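Local atomic coordinates of ricin B lectin (Clostridium thermocellum, PDB entry 3VSF), a protein that probably hydrolyses beta-1,3-galactan from chain ends as a family 43 exo-galactanase and binds beta-D-galactose through its ricin-type lectin part. Residues N81-V86 against P110-C115; G101-R106 against G158-I163. One frame throughout, in Å; residues are numbered along the deposited sequence.

Interaction 1: N81-V86 against P110-C115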
loop_
_atom_site.group_PDB
_atom_site.type_symbol
_atom_site.label_atom_id
_atom_site.label_comp_id
_atom_site.label_asym_id
_atom_site.label_seq_id
_atom_site.Cartn_x
_atom_site.Cartn_y
_atom_site.Cartn_z
ATOM N N ASN A 81 -1.074 26.337 -8.082
ATOM C CA ASN A 81 -1.011 24.903 -8.351
ATOM C C ASN A 81 0.211 24.533 -9.188
ATOM O O ASN A 81 0.152 23.641 -10.033
ATOM C CB ASN A 81 -2.295 24.427 -9.039
ATOM C CG ASN A 81 -2.440 22.915 -9.025
ATOM O OD1 ASN A 81 -1.983 22.243 -8.101
ATOM N ND2 ASN A 81 -3.083 22.374 -10.054
ATOM N N LEU A 82 1.318 25.227 -8.944
ATOM C CA LEU A 82 2.560 24.967 -9.665
ATOM C C LEU A 82 3.642 24.447 -8.726
ATOM O O LEU A 82 3.526 24.558 -7.505
ATOM C CB LEU A 82 3.051 26.235 -10.364
ATOM C CG LEU A 82 2.111 26.843 -11.405
ATOM C CD1 LEU A 82 2.685 28.145 -11.941
ATOM C CD2 LEU A 82 1.853 25.859 -12.536
ATOM N N PHE A 83 4.695 23.881 -9.306
ATOM C CA PHE A 83 5.811 23.356 -8.529
ATOM C C PHE A 83 6.397 24.423 -7.609
ATOM O O PHE A 83 6.923 25.434 -8.073
ATOM C CB PHE A 83 6.902 22.823 -9.457
ATOM C CG PHE A 83 8.127 22.341 -8.737
ATOM C CD1 PHE A 83 8.050 21.906 -7.426
ATOM C CD2 PHE A 83 9.357 22.332 -9.368
ATOM C CE1 PHE A 83 9.175 21.467 -6.761
ATOM C CE2 PHE A 83 10.488 21.893 -8.706
ATOM C CZ PHE A 83 10.396 21.460 -7.401
ATOM N N LEU A 84 6.306 24.190 -6.303
ATOM C CA LEU A 84 6.862 25.111 -5.320
ATOM C C LEU A 84 8.198 24.592 -4.796
ATOM O O LEU A 84 9.210 25.292 -4.848
ATOM C CB LEU A 84 5.880 25.320 -4.164
ATOM C CG LEU A 84 6.088 26.522 -3.236
ATOM C CD1 LEU A 84 4.897 26.681 -2.302
ATOM C CD2 LEU A 84 7.381 26.414 -2.439
ATOM N N GLY A 85 8.199 23.363 -4.290
ATOM C CA GLY A 85 9.407 22.767 -3.750
ATOM C C GLY A 85 9.295 21.272 -3.523
ATOM O O GLY A 85 8.196 20.729 -3.409
ATOM N N VAL A 86 10.441 20.601 -3.469
ATOM C CA VAL A 86 10.484 19.176 -3.172
ATOM C C VAL A 86 10.972 18.968 -1.744
ATOM O O VAL A 86 12.175 18.946 -1.484
ATOM C CB VAL A 86 11.401 18.418 -4.148
ATOM C CG1 VAL A 86 11.499 16.951 -3.756
ATOM C CG2 VAL A 86 10.888 18.558 -5.571
ATOM N N PRO A 110 16.102 27.783 -13.829
ATOM C CA PRO A 110 15.242 28.707 -14.575
ATOM C C PRO A 110 13.950 28.052 -15.055
ATOM O O PRO A 110 12.892 28.681 -15.012
ATOM C CB PRO A 110 16.112 29.101 -15.774
ATOM C CG PRO A 110 17.086 27.982 -15.921
ATOM C CD PRO A 110 17.377 27.536 -14.523
ATOM N N GLU A 111 14.035 26.807 -15.509
ATOM C CA GLU A 111 12.861 26.109 -16.022
ATOM C C GLU A 111 12.021 25.506 -14.900
ATOM O O GLU A 111 10.943 24.963 -15.143
ATOM C CB GLU A 111 13.266 25.027 -17.028
ATOM C CG GLU A 111 14.205 23.972 -16.475
ATOM C CD GLU A 111 14.576 22.930 -17.510
ATOM O OE1 GLU A 111 14.065 23.012 -18.647
ATOM O OE2 GLU A 111 15.378 22.028 -17.190
ATOM N N LEU A 112 12.516 25.608 -13.672
ATOM C CA LEU A 112 11.775 25.126 -12.512
ATOM C C LEU A 112 10.909 26.233 -11.923
ATOM O O LEU A 112 10.187 26.017 -10.950
ATOM C CB LEU A 112 12.727 24.577 -11.447
ATOM C CG LEU A 112 13.545 23.345 -11.836
ATOM C CD1 LEU A 112 14.422 22.900 -10.675
ATOM C CD2 LEU A 112 12.633 22.215 -12.288
ATOM N N ASN A 113 10.986 27.419 -12.517
ATOM C CA ASN A 113 10.193 28.555 -12.063
ATOM C C ASN A 113 8.704 28.352 -12.316
ATOM O O ASN A 113 7.893 28.404 -11.393
ATOM C CB ASN A 113 10.668 29.845 -12.738
ATOM C CG ASN A 113 12.029 30.297 -12.244
ATOM O OD1 ASN A 113 13.053 29.706 -12.582
ATOM N ND2 ASN A 113 12.046 31.356 -11.441
ATOM N N HIS A 114 8.353 28.113 -13.574
ATOM C CA HIS A 114 6.959 27.950 -13.961
ATOM C C HIS A 114 6.746 26.585 -14.608
ATOM O O HIS A 114 6.761 26.462 -15.833
ATOM C CB HIS A 114 6.554 29.067 -14.925
ATOM C CG HIS A 114 5.094 29.090 -15.250
ATOM N ND1 HIS A 114 4.162 29.711 -14.446
ATOM C CD2 HIS A 114 4.405 28.575 -16.295
ATOM C CE1 HIS A 114 2.962 29.574 -14.981
ATOM N NE2 HIS A 114 3.081 28.889 -16.104
ATOM N N CYS A 115 6.550 25.562 -13.781
ATOM C CA CYS A 115 6.417 24.196 -14.282
ATOM C C CYS A 115 5.692 23.272 -13.306
ATOM O O CYS A 115 5.364 23.660 -12.186
ATOM C CB CYS A 115 7.798 23.613 -14.590
ATOM S SG CYS A 115 8.781 23.228 -13.120
#
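Phe83 and Cys115 form the packed half of this contact, joined by the backbone and by their side chains. The amide of Phe83 donates to Cys115 O (N to O 3.0 Å) at an N-H...O angle of 163°, a nearly straight bond and the only hydrogen bond between the two segments. Phe83 CG stands anti to the backbone N (chi1 176°), which places the ring beside the thiol. SG meets the ring edge close to its plane, 3.9 Å from Phe83 CD2, and 85° off the ring normal from the centroid: a sulfur-aromatic contact made at the rim. Leu112 closes the apolar group, its CD2 lying 4.2 Å from Phe83 CE2.

The Leu82-His114 side is the more solvent-accessible one. Leu82 is partly exposed and His114 exposed; Leu82 CD1 approaches the imidazole obliquely near ND1 and CE1, a purely van der Waals contact of methyl against ring.

In the probable five-bladed propeller, strand 83-91 of one blade is tied, near Phe83, to the loop before strand 116-124, the first strand of the next blade. Ile117 of that strand packs on both Phe83 and Leu112, while Trp137 of strand 131-138 touches Leu112 and Cys115.

Interaction 2: G101-R106 against G158-I163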
loop_
_atom_site.group_PDB
_atom_site.type_symbol
_atom_site.label_atom_id
_atom_site.label_comp_id
_atom_site.label_asym_id
_atom_site.label_seq_id
_atom_site.Cartn_x
_atom_site.Cartn_y
_atom_site.Cartn_z
ATOM N N GLY A 101 13.745 20.966 5.057
ATOM C CA GLY A 101 13.734 21.977 4.016
ATOM C C GLY A 101 13.502 21.413 2.628
ATOM O O GLY A 101 13.235 20.223 2.466
ATOM N N GLU A 102 13.607 22.276 1.622
ATOM C CA GLU A 102 13.413 21.869 0.236
ATOM C C GLU A 102 14.735 21.536 -0.443
ATOM O O GLU A 102 15.501 22.431 -0.801
ATOM C CB GLU A 102 12.684 22.961 -0.551
ATOM C CG GLU A 102 11.168 22.824 -0.566
ATOM C CD GLU A 102 10.545 22.983 0.807
ATOM O OE1 GLU A 102 11.229 23.495 1.718
ATOM O OE2 GLU A 102 9.370 22.595 0.974
ATOM N N VAL A 103 14.998 20.245 -0.616
ATOM C CA VAL A 103 16.196 19.799 -1.314
ATOM C C VAL A 103 16.183 20.304 -2.752
ATOM O O VAL A 103 17.226 20.411 -3.395
ATOM C CB VAL A 103 16.316 18.264 -1.311
ATOM C CG1 VAL A 103 16.489 17.748 0.109
ATOM C CG2 VAL A 103 15.099 17.633 -1.970
ATOM N N LEU A 104 14.990 20.614 -3.249
ATOM C CA LEU A 104 14.834 21.178 -4.582
ATOM C C LEU A 104 13.747 22.246 -4.551
ATOM O O LEU A 104 12.682 22.041 -3.971
ATOM C CB LEU A 104 14.475 20.086 -5.591
ATOM C CG LEU A 104 14.647 20.441 -7.068
ATOM C CD1 LEU A 104 16.120 20.623 -7.399
ATOM C CD2 LEU A 104 14.029 19.373 -7.956
ATOM N N SER A 105 14.023 23.389 -5.169
ATOM C CA SER A 105 13.078 24.499 -5.173
ATOM C C SER A 105 12.795 24.983 -6.588
ATOM O O SER A 105 13.491 24.611 -7.534
ATOM C CB SER A 105 13.612 25.655 -4.324
ATOM O OG SER A 105 12.729 26.763 -4.352
ATOM N N ARG A 106 11.766 25.813 -6.728
ATOM C CA ARG A 106 11.453 26.429 -8.011
ATOM C C ARG A 106 12.528 27.451 -8.361
ATOM O O ARG A 106 12.541 28.007 -9.458
ATOM C CB ARG A 106 10.078 27.097 -7.963
ATOM C CG ARG A 106 9.973 28.228 -6.952
ATOM C CD ARG A 106 8.562 28.795 -6.898
ATOM N NE ARG A 106 8.085 29.210 -8.216
ATOM C CZ ARG A 106 8.323 30.400 -8.758
ATOM N NH1 ARG A 106 9.037 31.301 -8.097
ATOM N NH2 ARG A 106 7.847 30.691 -9.961
ATOM N N GLY A 158 20.639 17.728 1.808
ATOM C CA GLY A 158 21.273 18.938 1.320
ATOM C C GLY A 158 20.593 19.479 0.077
ATOM O O GLY A 158 19.845 18.766 -0.591
ATOM N N LYS A 159 20.853 20.746 -0.233
ATOM C CA LYS A 159 20.275 21.381 -1.410
ATOM C C LYS A 159 20.759 20.688 -2.682
ATOM O O LYS A 159 21.949 20.701 -2.992
ATOM C CB LYS A 159 20.650 22.864 -1.456
ATOM C CG LYS A 159 20.503 23.599 -0.130
ATOM C CD LYS A 159 19.049 23.733 0.292
ATOM C CE LYS A 159 18.927 24.548 1.572
ATOM N NZ LYS A 159 17.509 24.755 1.981
ATOM N N PHE A 160 19.829 20.081 -3.414
ATOM C CA PHE A 160 20.156 19.400 -4.663
ATOM C C PHE A 160 20.422 20.397 -5.786
ATOM O O PHE A 160 19.887 21.506 -5.786
ATOM C CB PHE A 160 19.029 18.448 -5.068
ATOM C CG PHE A 160 19.070 17.123 -4.362
ATOM C CD1 PHE A 160 19.281 15.953 -5.072
ATOM C CD2 PHE A 160 18.903 17.046 -2.991
ATOM C CE1 PHE A 160 19.320 14.731 -4.427
ATOM C CE2 PHE A 160 18.941 15.828 -2.340
ATOM C CZ PHE A 160 19.151 14.669 -3.060
ATOM N N THR A 161 21.251 19.993 -6.743
ATOM C CA THR A 161 21.546 20.830 -7.899
ATOM C C THR A 161 20.866 20.269 -9.144
ATOM O O THR A 161 21.192 19.174 -9.603
ATOM C CB THR A 161 23.064 20.951 -8.149
ATOM O OG1 THR A 161 23.564 19.729 -8.705
ATOM C CG2 THR A 161 23.797 21.253 -6.849
ATOM N N TYR A 162 19.913 21.022 -9.681
ATOM C CA TYR A 162 19.172 20.591 -10.859
ATOM C C TYR A 162 20.098 20.460 -12.063
ATOM O O TYR A 162 21.014 21.261 -12.243
ATOM C CB TYR A 162 18.041 21.573 -11.163
ATOM C CG TYR A 162 17.124 21.134 -12.280
ATOM C CD1 TYR A 162 17.317 21.580 -13.580
ATOM C CD2 TYR A 162 16.063 20.273 -12.035
ATOM C CE1 TYR A 162 16.481 21.183 -14.604
ATOM C CE2 TYR A 162 15.220 19.869 -13.052
ATOM C CZ TYR A 162 15.433 20.327 -14.335
ATOM O OH TYR A 162 14.597 19.928 -15.352
ATOM N N ILE A 163 19.858 19.443 -12.885
ATOM C CA ILE A 163 20.686 19.203 -14.061
ATOM C C ILE A 163 19.970 19.613 -15.344
ATOM O O ILE A 163 20.288 20.640 -15.942
ATOM C CB ILE A 163 21.105 17.726 -14.169
ATOM C CG1 ILE A 163 21.890 17.301 -12.927
ATOM C CG2 ILE A 163 21.936 17.497 -15.419
ATOM C CD1 ILE A 163 22.419 15.884 -13.001
#
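The Phe160 ring meets Val103 obliquely. CD2 of the ring lies 3.3 Å from Val103 CB, and CE2 is 4.0 Å from Val103 CG1; the two side chains run alongside each other and point the same way. Phe131 and Met133 of strand 131-138 and Ser153 of strand 147-153 also pack on Phe160. Tyr162, the second aromatic residue, takes part through its CB.

The five successive four-stranded antiparallel sheets fit the five-bladed beta-propeller of glycoside hydrolase family 43, and this contact joins two adjacent blades: the corner in strand 98-105 at Val103 and Leu104 in one, and the approach to strand 161-166 in the other. Both are outermost strands of their sheets. At that corner the backbone accepts a hydrogen bond from the neighbouring blade: Phe160 N to Val103 O, 2.6 Å, with an N-H...O angle of 150° and the donor in the carbonyl plane.

Leu104 extends the apolar seam. Its CG is anti to the backbone N (chi1 -164°), which carries CD1 to 4.3 Å from both Phe160 CB and Tyr162 CB, while Met133 and Met135 also touch this side chain.

On the exposed flank, Lys159 bends at chi2 (-68°) and its CD lies 3.9 Å from the backbone Glu102 O. The Glu102 carboxylate is held by Tyr99, Ser87 and Tyr76, consistent with the wide gap to the lysine: Glu102 OE1 to Lys159 NZ is 6.4 Å.

Interactions 1 and 2 have centres 11 Å apart and bridge the same pair of neighbouring sheets. Their segments alternate along the chain, and strands 83-91 and 98-105 pair directly: Val86 N lies 2.7 Å from Leu104 O, a probable hydrogen bond. A second connection joins the two later segments, where Glu111 OE2 is 2.9 Å from Tyr162 OH, again a probable hydrogen bond. Arg106 of interaction 2 adds a weak hydrogen bond from NH2 to Asn113 O of interaction 1, so both 101-106 and 158-163 reach the loop 110-115. All four segments belong to the family 43 range, whereas the galactose-binding residues Asp422, Asp425, Asn440 and Asn444 lie in the lectin part, away from both contacts.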